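Side-chain contacts in HemO (Neisseria meningitidis, PDB 1J77), which binds heme and probably cleaves it oxidatively, as a bacterial heme oxygenase: residues A121-L124 against F125-Q129; A76-D79 against A80-D84. All coordinates share one frame; numbering follows the deposited sequence.

Contact 1: A121-L124 against F125-Q129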
# COMPACT_ATOMS: atom_id res chain seq x y z
N ALA A 121 -8.66 -1.70 1.25
CA ALA A 121 -8.82 -2.21 -0.10
C ALA A 121 -10.19 -2.78 -0.44
O ALA A 121 -10.39 -3.26 -1.53
CB ALA A 121 -7.76 -3.30 -0.34
N ALA A 122 -11.13 -2.74 0.47
CA ALA A 122 -12.48 -3.23 0.16
C ALA A 122 -13.16 -2.50 -1.03
O ALA A 122 -13.82 -3.13 -1.88
CB ALA A 122 -13.35 -3.11 1.36
N PHE A 123 -13.01 -1.19 -1.09
CA PHE A 123 -13.66 -0.44 -2.17
C PHE A 123 -13.06 -0.88 -3.47
O PHE A 123 -13.75 -1.15 -4.45
CB PHE A 123 -13.48 1.06 -1.95
CG PHE A 123 -14.03 1.90 -3.04
CD1 PHE A 123 -15.34 2.35 -2.98
CD2 PHE A 123 -13.23 2.28 -4.10
CE1 PHE A 123 -15.86 3.16 -3.99
CE2 PHE A 123 -13.74 3.06 -5.11
CZ PHE A 123 -15.06 3.51 -5.04
N LEU A 124 -11.74 -0.98 -3.54
CA LEU A 124 -11.09 -1.39 -4.76
C LEU A 124 -11.49 -2.82 -5.13
O LEU A 124 -11.62 -3.14 -6.31
CB LEU A 124 -9.58 -1.30 -4.63
CG LEU A 124 -8.97 0.10 -4.51
CD1 LEU A 124 -7.56 -0.10 -4.14
CD2 LEU A 124 -9.09 0.90 -5.82
N PHE A 125 -11.57 -3.69 -4.11
CA PHE A 125 -11.97 -5.09 -4.36
C PHE A 125 -13.38 -5.11 -4.94
O PHE A 125 -13.69 -5.85 -5.89
CB PHE A 125 -11.92 -5.90 -3.06
CG PHE A 125 -12.03 -7.39 -3.25
CD1 PHE A 125 -11.21 -8.05 -4.13
CD2 PHE A 125 -12.93 -8.11 -2.47
CE1 PHE A 125 -11.30 -9.43 -4.27
CE2 PHE A 125 -13.01 -9.51 -2.61
CZ PHE A 125 -12.20 -10.14 -3.50
N LYS A 126 -14.26 -4.30 -4.38
CA LYS A 126 -15.64 -4.25 -4.92
C LYS A 126 -15.64 -3.85 -6.39
O LYS A 126 -16.34 -4.45 -7.21
CB LYS A 126 -16.54 -3.31 -4.12
CG LYS A 126 -17.85 -2.96 -4.82
CD LYS A 126 -18.63 -1.93 -4.10
CE LYS A 126 -19.90 -1.62 -4.91
NZ LYS A 126 -21.07 -1.25 -4.11
N HIS A 127 -14.83 -2.86 -6.75
CA HIS A 127 -14.86 -2.41 -8.14
C HIS A 127 -14.14 -3.33 -9.13
O HIS A 127 -14.49 -3.39 -10.31
CB HIS A 127 -14.38 -0.95 -8.21
CG HIS A 127 -15.47 -0.00 -7.86
ND1 HIS A 127 -15.79 0.35 -6.57
CD2 HIS A 127 -16.43 0.54 -8.64
CE1 HIS A 127 -16.87 1.12 -6.58
NE2 HIS A 127 -17.24 1.29 -7.83
N ALA A 128 -13.13 -4.05 -8.64
CA ALA A 128 -12.46 -5.05 -9.44
C ALA A 128 -13.43 -6.19 -9.82
O ALA A 128 -13.37 -6.71 -10.94
CB ALA A 128 -11.26 -5.63 -8.65
N GLN A 129 -14.31 -6.53 -8.89
CA GLN A 129 -15.35 -7.58 -9.07
C GLN A 129 -16.32 -7.27 -10.20
O GLN A 129 -16.85 -8.20 -10.84
CB GLN A 129 -16.12 -7.81 -7.76
CG GLN A 129 -15.33 -8.64 -6.77
CD GLN A 129 -16.03 -8.80 -5.42
OE1 GLN A 129 -15.95 -7.92 -4.57
NE2 GLN A 129 -16.68 -9.95 -5.22
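The imidazole of His127 lies over one face of the Phe123 ring, four residues back along helix 122-129. Its leading atom is CE1, 3.4 Å from Phe123 CZ, and ND1 hangs above the same ring, displaced from the middle toward the rim. The rings are 4.4 Å apart between centroids with their planes inclined at 38°, an oblique aromatic pair. The imidazole is also held at its edge: His127 ND1 donates to Phe123 O over 3.3 Å, and the oxygen lies almost exactly in the imidazole plane. Seen from the carbonyl, the donor stands 36° above the peptide plane and misses the lone-pair direction. The same oxygen takes the helical bond from His127 N at 3.1 Å, so two N-H groups of one residue grip it. Phe123 turns its ring to the His127 side with CG anti to the backbone N (chi1 176°). Behind the pair run the backbone bonds of the short helix: Phe125 N bonds to Ala121 O at 2.9 Å, Lys126 N to Ala122 O at 2.8 Å and Ala128 N to Leu124 O at 2.9 Å. Leu124 points elsewhere, onto Phe36, Phe45 and the heme, and Phe125 packs against Leu142, Pro144 and Arg149. Phe123 also touches the heme. The ND1 bond to Phe123 O is consistent with a proton on this nitrogen, and by fixing the rotation of the imidazole it holds a flat group against a ring of the heme pocket.

Contact 2: A76-D79 against A80-D84; sequences ARYD and AVTQD
Arg77 supplies the carbonyl that opens the regular bonding of helix 78-87: Val81 N reaches Arg77 O at 3.0 Å, nearly straight at 173°, and Val81 CG2 rests 3.4 Å from that oxygen. Just before it, Ala76 is joined to the same turn by a water alone, which donates to Ala76 O at 2.8 Å and accepts from Ala80 N at 3.0 Å. At Tyr78 backbone and side chain meet in one place. Tyr78 O receives Thr82 N, while Thr82 OG1 lies 3.0 Å from the same oxygen, although whether its proton is spent there is not settled. With chi1 at -69°, the hydroxyl is placed beside the threonine's own backbone N, facing back toward the preceding turn; it also approaches the tyrosine ring obliquely, 3.6 Å from Tyr78 CE1. Asp79 takes part through its backbone, Asp79 O accepting from Gln83 N at 2.9 Å. Tyr78 leans on Ser50 and Lys54 of helix 39-60, and Arg77 on His53 of that helix. Ala80 and Val81 touch His141, whose ND1 bonds Asp84 OD2 while Arg140 N bonds OD1, so helix 78-87 is fitted between helix 39-60 and the loop carrying Arg140 and His141.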
# COMPACT_ATOMS: atom_id res chain seq x y z
N ALA A 76 2.73 -10.08 3.55
CA ALA A 76 3.11 -9.43 2.29
C ALA A 76 2.23 -9.81 1.10
O ALA A 76 1.79 -10.96 0.97
CB ALA A 76 4.56 -9.68 1.96
N ARG A 77 1.95 -8.83 0.24
CA ARG A 77 1.06 -9.06 -0.91
C ARG A 77 1.74 -9.06 -2.27
O ARG A 77 1.11 -9.12 -3.31
CB ARG A 77 0.01 -7.95 -0.94
CG ARG A 77 -0.78 -7.79 0.31
CD ARG A 77 -1.76 -8.87 0.52
NE ARG A 77 -2.81 -8.45 1.44
CZ ARG A 77 -3.54 -9.28 2.16
NH1 ARG A 77 -3.32 -10.59 2.10
NH2 ARG A 77 -4.49 -8.81 2.96
N TYR A 78 3.05 -8.95 -2.31
CA TYR A 78 3.73 -8.94 -3.57
C TYR A 78 3.49 -10.19 -4.39
O TYR A 78 3.27 -10.10 -5.59
CB TYR A 78 5.22 -8.72 -3.30
CG TYR A 78 6.15 -8.68 -4.48
CD1 TYR A 78 5.88 -7.94 -5.61
CD2 TYR A 78 7.36 -9.35 -4.42
CE1 TYR A 78 6.73 -7.91 -6.65
CE2 TYR A 78 8.26 -9.31 -5.46
CZ TYR A 78 7.94 -8.61 -6.57
OH TYR A 78 8.85 -8.59 -7.60
N ASP A 79 3.53 -11.35 -3.76
CA ASP A 79 3.28 -12.57 -4.50
C ASP A 79 1.88 -12.55 -5.15
O ASP A 79 1.71 -12.88 -6.34
CB ASP A 79 3.44 -13.81 -3.59
CG ASP A 79 4.89 -14.12 -3.20
OD1 ASP A 79 5.85 -13.85 -3.99
OD2 ASP A 79 5.13 -14.71 -2.10
N ALA A 80 0.90 -12.08 -4.37
CA ALA A 80 -0.50 -12.02 -4.83
C ALA A 80 -0.65 -11.07 -6.01
O ALA A 80 -1.26 -11.44 -7.00
CB ALA A 80 -1.44 -11.66 -3.68
N VAL A 81 -0.09 -9.85 -5.94
CA VAL A 81 -0.15 -8.93 -7.09
C VAL A 81 0.54 -9.53 -8.32
O VAL A 81 0.13 -9.33 -9.44
CB VAL A 81 0.57 -7.54 -6.86
CG1 VAL A 81 0.30 -6.59 -8.04
CG2 VAL A 81 0.12 -6.88 -5.63
N THR A 82 1.64 -10.23 -8.12
CA THR A 82 2.35 -10.78 -9.23
C THR A 82 1.53 -11.91 -9.89
O THR A 82 1.58 -12.09 -11.10
CB THR A 82 3.70 -11.34 -8.74
OG1 THR A 82 4.56 -10.26 -8.34
CG2 THR A 82 4.40 -12.00 -9.86
N GLN A 83 0.80 -12.67 -9.09
CA GLN A 83 -0.10 -13.70 -9.63
C GLN A 83 -1.29 -13.03 -10.35
O GLN A 83 -1.79 -13.50 -11.37
CB GLN A 83 -0.60 -14.61 -8.49
CG GLN A 83 -1.55 -15.70 -8.95
CD GLN A 83 -0.94 -16.73 -9.90
OE1 GLN A 83 -1.23 -16.75 -11.10
NE2 GLN A 83 -0.16 -17.63 -9.33
N ASP A 84 -1.76 -11.90 -9.83
CA ASP A 84 -2.83 -11.19 -10.52
C ASP A 84 -2.37 -10.77 -11.90
O ASP A 84 -3.15 -10.82 -12.87
CB ASP A 84 -3.24 -9.95 -9.72
CG ASP A 84 -4.08 -10.28 -8.51
OD1 ASP A 84 -4.77 -11.35 -8.52
OD2 ASP A 84 -4.12 -9.56 -7.48
O HOH W 1 1.18 -12.25 -1.42

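Overall arrangement
Contact 1 runs the length of helix 122-129 and contact 2 the start of helix 78-87, in one largely helical chain, and 76-84 comes before 121-129 in sequence. Their centres lie 16 Å apart and their nearest atoms about 7 Å, without touching. Contact 1 belongs to the heme pocket: the Phe123 side chain is about 4 Å from the heme, and that of Leu124 is about 9 Å from the side chain of the axial ligand His23. Contact 2 is more remote, its Arg77 side chain being about 11 Å from the heme. Helix 39-60 is shared, packing against both contacts, and the loop 139-144 likewise meets Phe125 of one and Asp84 of the other.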